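PDB 6OTU: glucose-6-phosphate isomerase from Chlamydia trachomatis D/UW-3/CX, which catalyses the reversible isomerisation of glucose 6-phosphate to fructose 6-phosphate. Local coordinates for residues A166-M171 with G282-Y287. Sequence-based numbering, arbitrary orientation.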
ATOM      1  N   ALA A 166     -11.638   4.629  -4.202  1.00 31.18           N
ATOM      2  CA  ALA A 166     -10.595   5.420  -4.842  1.00 33.34           C
ATOM      3  C   ALA A 166     -11.181   6.624  -5.580  1.00 36.92           C
ATOM      4  O   ALA A 166     -10.595   7.716  -5.576  1.00 35.14           O
ATOM      5  CB  ALA A 166      -9.795   4.535  -5.799  1.00 30.96           C
ATOM      6  N   MET A 167     -12.336   6.442  -6.223  1.00 30.73           N
ATOM      7  CA  MET A 167     -12.939   7.537  -6.972  1.00 34.90           C
ATOM      8  C   MET A 167     -13.579   8.558  -6.036  1.00 30.84           C
ATOM      9  O   MET A 167     -13.520   9.760  -6.301  1.00 37.73           O
ATOM     10  CB  MET A 167     -13.962   6.987  -7.982  1.00 30.95           C
ATOM     11  CG  MET A 167     -13.336   6.265  -9.202  1.00 31.25           C
ATOM     12  SD  MET A 167     -12.050   7.207 -10.105  1.00 36.82           S
ATOM     13  CE  MET A 167     -10.546   6.496  -9.408  1.00 36.81           C
ATOM     14  N   TYR A 168     -14.180   8.098  -4.936  1.00 30.59           N
ATOM     15  CA  TYR A 168     -14.805   9.015  -3.994  1.00 33.06           C
ATOM     16  C   TYR A 168     -13.774   9.985  -3.409  1.00 39.50           C
ATOM     17  O   TYR A 168     -13.989  11.205  -3.393  1.00 38.38           O
ATOM     18  CB  TYR A 168     -15.525   8.232  -2.883  1.00 36.42           C
ATOM     19  CG  TYR A 168     -15.862   9.123  -1.711  1.00 37.24           C
ATOM     20  CD1 TYR A 168     -16.932  10.001  -1.773  1.00 42.29           C
ATOM     21  CD2 TYR A 168     -15.068   9.139  -0.577  1.00 34.35           C
ATOM     22  CE1 TYR A 168     -17.215  10.854  -0.725  1.00 42.41           C
ATOM     23  CE2 TYR A 168     -15.340   9.986   0.475  1.00 38.10           C
ATOM     24  CZ  TYR A 168     -16.412  10.849   0.400  1.00 40.72           C
ATOM     25  OH  TYR A 168     -16.689  11.700   1.460  1.00 46.75           O
ATOM     26  N   PHE A 169     -12.634   9.467  -2.936  1.00 36.41           N
ATOM     27  CA  PHE A 169     -11.606  10.368  -2.422  1.00 37.73           C
ATOM     28  C   PHE A 169     -10.961  11.194  -3.530  1.00 39.10           C
ATOM     29  O   PHE A 169     -10.484  12.304  -3.269  1.00 37.12           O
ATOM     30  CB  PHE A 169     -10.550   9.589  -1.638  1.00 34.98           C
ATOM     31  CG  PHE A 169     -11.054   9.086  -0.319  1.00 40.02           C
ATOM     32  CD1 PHE A 169     -11.016   9.893   0.809  1.00 36.03           C
ATOM     33  CD2 PHE A 169     -11.623   7.822  -0.213  1.00 30.76           C
ATOM     34  CE1 PHE A 169     -11.509   9.427   2.021  1.00 39.63           C
ATOM     35  CE2 PHE A 169     -12.113   7.359   1.000  1.00 30.65           C
ATOM     36  CZ  PHE A 169     -12.057   8.154   2.109  1.00 30.99           C
ATOM     37  N   ALA A 170     -10.945  10.693  -4.766  1.00 36.70           N
ATOM     38  CA  ALA A 170     -10.371  11.491  -5.849  1.00 33.75           C
ATOM     39  C   ALA A 170     -11.190  12.748  -6.092  1.00 32.30           C
ATOM     40  O   ALA A 170     -10.638  13.819  -6.376  1.00 32.83           O
ATOM     41  CB  ALA A 170     -10.285  10.671  -7.132  1.00 34.41           C
ATOM     42  N   MET A 171     -12.505  12.633  -5.983  1.00 32.00           N
ATOM     43  CA  MET A 171     -13.404  13.727  -6.301  1.00 38.49           C
ATOM     44  C   MET A 171     -13.743  14.589  -5.101  1.00 43.61           C
ATOM     45  O   MET A 171     -14.288  15.688  -5.288  1.00 47.69           O
ATOM     46  CB  MET A 171     -14.704  13.179  -6.887  1.00 33.26           C
ATOM     47  CG  MET A 171     -14.534  12.512  -8.208  1.00 31.96           C
ATOM     48  SD  MET A 171     -16.093  11.797  -8.767  1.00 39.85           S
ATOM     49  CE  MET A 171     -15.406  10.625  -9.928  1.00 36.81           C
ATOM     50  N   GLY A 282     -22.825   9.373  -6.827  1.00 32.95           N
ATOM     51  CA  GLY A 282     -23.973  10.240  -7.044  1.00 33.54           C
ATOM     52  C   GLY A 282     -24.516  10.851  -5.763  1.00 33.84           C
ATOM     53  O   GLY A 282     -24.871  12.031  -5.730  1.00 43.49           O
ATOM     54  N   PHE A 283     -24.573  10.062  -4.686  1.00 38.94           N
ATOM     55  CA  PHE A 283     -25.063  10.582  -3.412  1.00 38.76           C
ATOM     56  C   PHE A 283     -24.104  11.615  -2.831  1.00 38.64           C
ATOM     57  O   PHE A 283     -24.535  12.670  -2.343  1.00 37.42           O
ATOM     58  CB  PHE A 283     -25.278   9.427  -2.434  1.00 33.75           C
ATOM     59  CG  PHE A 283     -25.703   9.854  -1.058  1.00 36.90           C
ATOM     60  CD1 PHE A 283     -27.043  10.046  -0.756  1.00 41.60           C
ATOM     61  CD2 PHE A 283     -24.765  10.036  -0.049  1.00 34.50           C
ATOM     62  CE1 PHE A 283     -27.439  10.429   0.525  1.00 39.49           C
ATOM     63  CE2 PHE A 283     -25.157  10.413   1.225  1.00 36.15           C
ATOM     64  CZ  PHE A 283     -26.496  10.611   1.513  1.00 35.72           C
ATOM     65  N   ALA A 284     -22.802  11.324  -2.860  1.00 36.46           N
ATOM     66  CA  ALA A 284     -21.820  12.252  -2.311  1.00 37.51           C
ATOM     67  C   ALA A 284     -21.871  13.589  -3.030  1.00 38.57           C
ATOM     68  O   ALA A 284     -22.050  14.637  -2.405  1.00 40.70           O
ATOM     69  CB  ALA A 284     -20.411  11.654  -2.401  1.00 37.75           C
ATOM     70  N   PHE A 285     -21.741  13.567  -4.352  1.00 41.52           N
ATOM     71  CA  PHE A 285     -21.457  14.770  -5.115  1.00 41.89           C
ATOM     72  C   PHE A 285     -22.570  15.190  -6.061  1.00 42.23           C
ATOM     73  O   PHE A 285     -22.400  16.189  -6.771  1.00 46.62           O
ATOM     74  CB  PHE A 285     -20.154  14.579  -5.904  1.00 39.81           C
ATOM     75  CG  PHE A 285     -19.059  13.919  -5.104  1.00 42.21           C
ATOM     76  CD1 PHE A 285     -18.527  14.547  -3.987  1.00 41.22           C
ATOM     77  CD2 PHE A 285     -18.557  12.678  -5.464  1.00 38.97           C
ATOM     78  CE1 PHE A 285     -17.526  13.947  -3.247  1.00 43.16           C
ATOM     79  CE2 PHE A 285     -17.546  12.083  -4.730  1.00 35.19           C
ATOM     80  CZ  PHE A 285     -17.032  12.721  -3.621  1.00 32.95           C
ATOM     81  N   GLY A 286     -23.688  14.468  -6.103  1.00 42.48           N
ATOM     82  CA  GLY A 286     -24.774  14.794  -7.028  1.00 36.83           C
ATOM     83  C   GLY A 286     -24.614  14.123  -8.379  1.00 37.21           C
ATOM     84  O   GLY A 286     -23.508  13.799  -8.820  1.00 36.82           O
ATOM     85  N   TYR A 287     -25.756  13.928  -9.059  1.00 35.27           N
ATOM     86  CA  TYR A 287     -25.801  13.168 -10.310  1.00 34.85           C
ATOM     87  C   TYR A 287     -24.826  13.700 -11.359  1.00 41.00           C
ATOM     88  O   TYR A 287     -24.064  12.930 -11.960  1.00 43.25           O
ATOM     89  CB  TYR A 287     -27.223  13.187 -10.871  1.00 37.17           C
ATOM     90  CG  TYR A 287     -27.405  12.426 -12.169  1.00 38.78           C
ATOM     91  CD1 TYR A 287     -27.395  11.045 -12.185  1.00 41.24           C
ATOM     92  CD2 TYR A 287     -27.619  13.092 -13.376  1.00 40.02           C
ATOM     93  CE1 TYR A 287     -27.583  10.338 -13.367  1.00 46.38           C
ATOM     94  CE2 TYR A 287     -27.807  12.392 -14.566  1.00 35.86           C
ATOM     95  CZ  TYR A 287     -27.786  11.011 -14.550  1.00 44.54           C
ATOM     96  OH  TYR A 287     -27.964  10.283 -15.709  1.00 44.04           O
TER
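Phe285, the last residue of helix 275-285, pushes its ring against helix 162-172, where Tyr168 and Met171 receive it. The leading atom is Phe285 CZ, which comes within 3.3 Å of Tyr168 CD1 and 3.4 Å of Tyr168 O, so the ring tip meets both side chain and backbone of one residue. The two aromatic planes are nearly parallel, 18° apart, but slid past each other with little overlap, and the long axes of the side chains run roughly crosswise. Met171 takes one face of the Phe285 ring: its CB makes an off-centre CH-pi contact, 4.2 Å from the ring centroid. Met171 SD adds an oblique Met-aromatic contact, 5.0 Å from the centroid of the Phe285 ring. Over the opposite face, centred on the ring, sits Ala284 CB, so the phenyl is clasped between its own helix and Met171. Ala284 CB also lies at the edge of the Tyr168 ring, near its plane and 3.7 Å from Tyr168 CE1.

With chi1 at 165°, the Tyr168 side chain leaves beside its carbonyl carbon, which swings the ring round to meet the incoming helix end; its hydroxyl hydrogen-bonds Gln172. Met171 is backed by Pro466 and Ala469 of helix 466-487 and by Phe293. Just beyond Phe285, Gly286 turns the chain out of helical geometry with positive phi (88°) and occupies the N-cap position of helix 287-303. No hydrogen bond links segments 166-171 and 282-287. This is apolar helix-helix packing within the SIS-type alpha/beta fold of phosphoglucose isomerase, joining the helix that links parallel strands 151-155 and 180-184 to the one that follows strand 258-262.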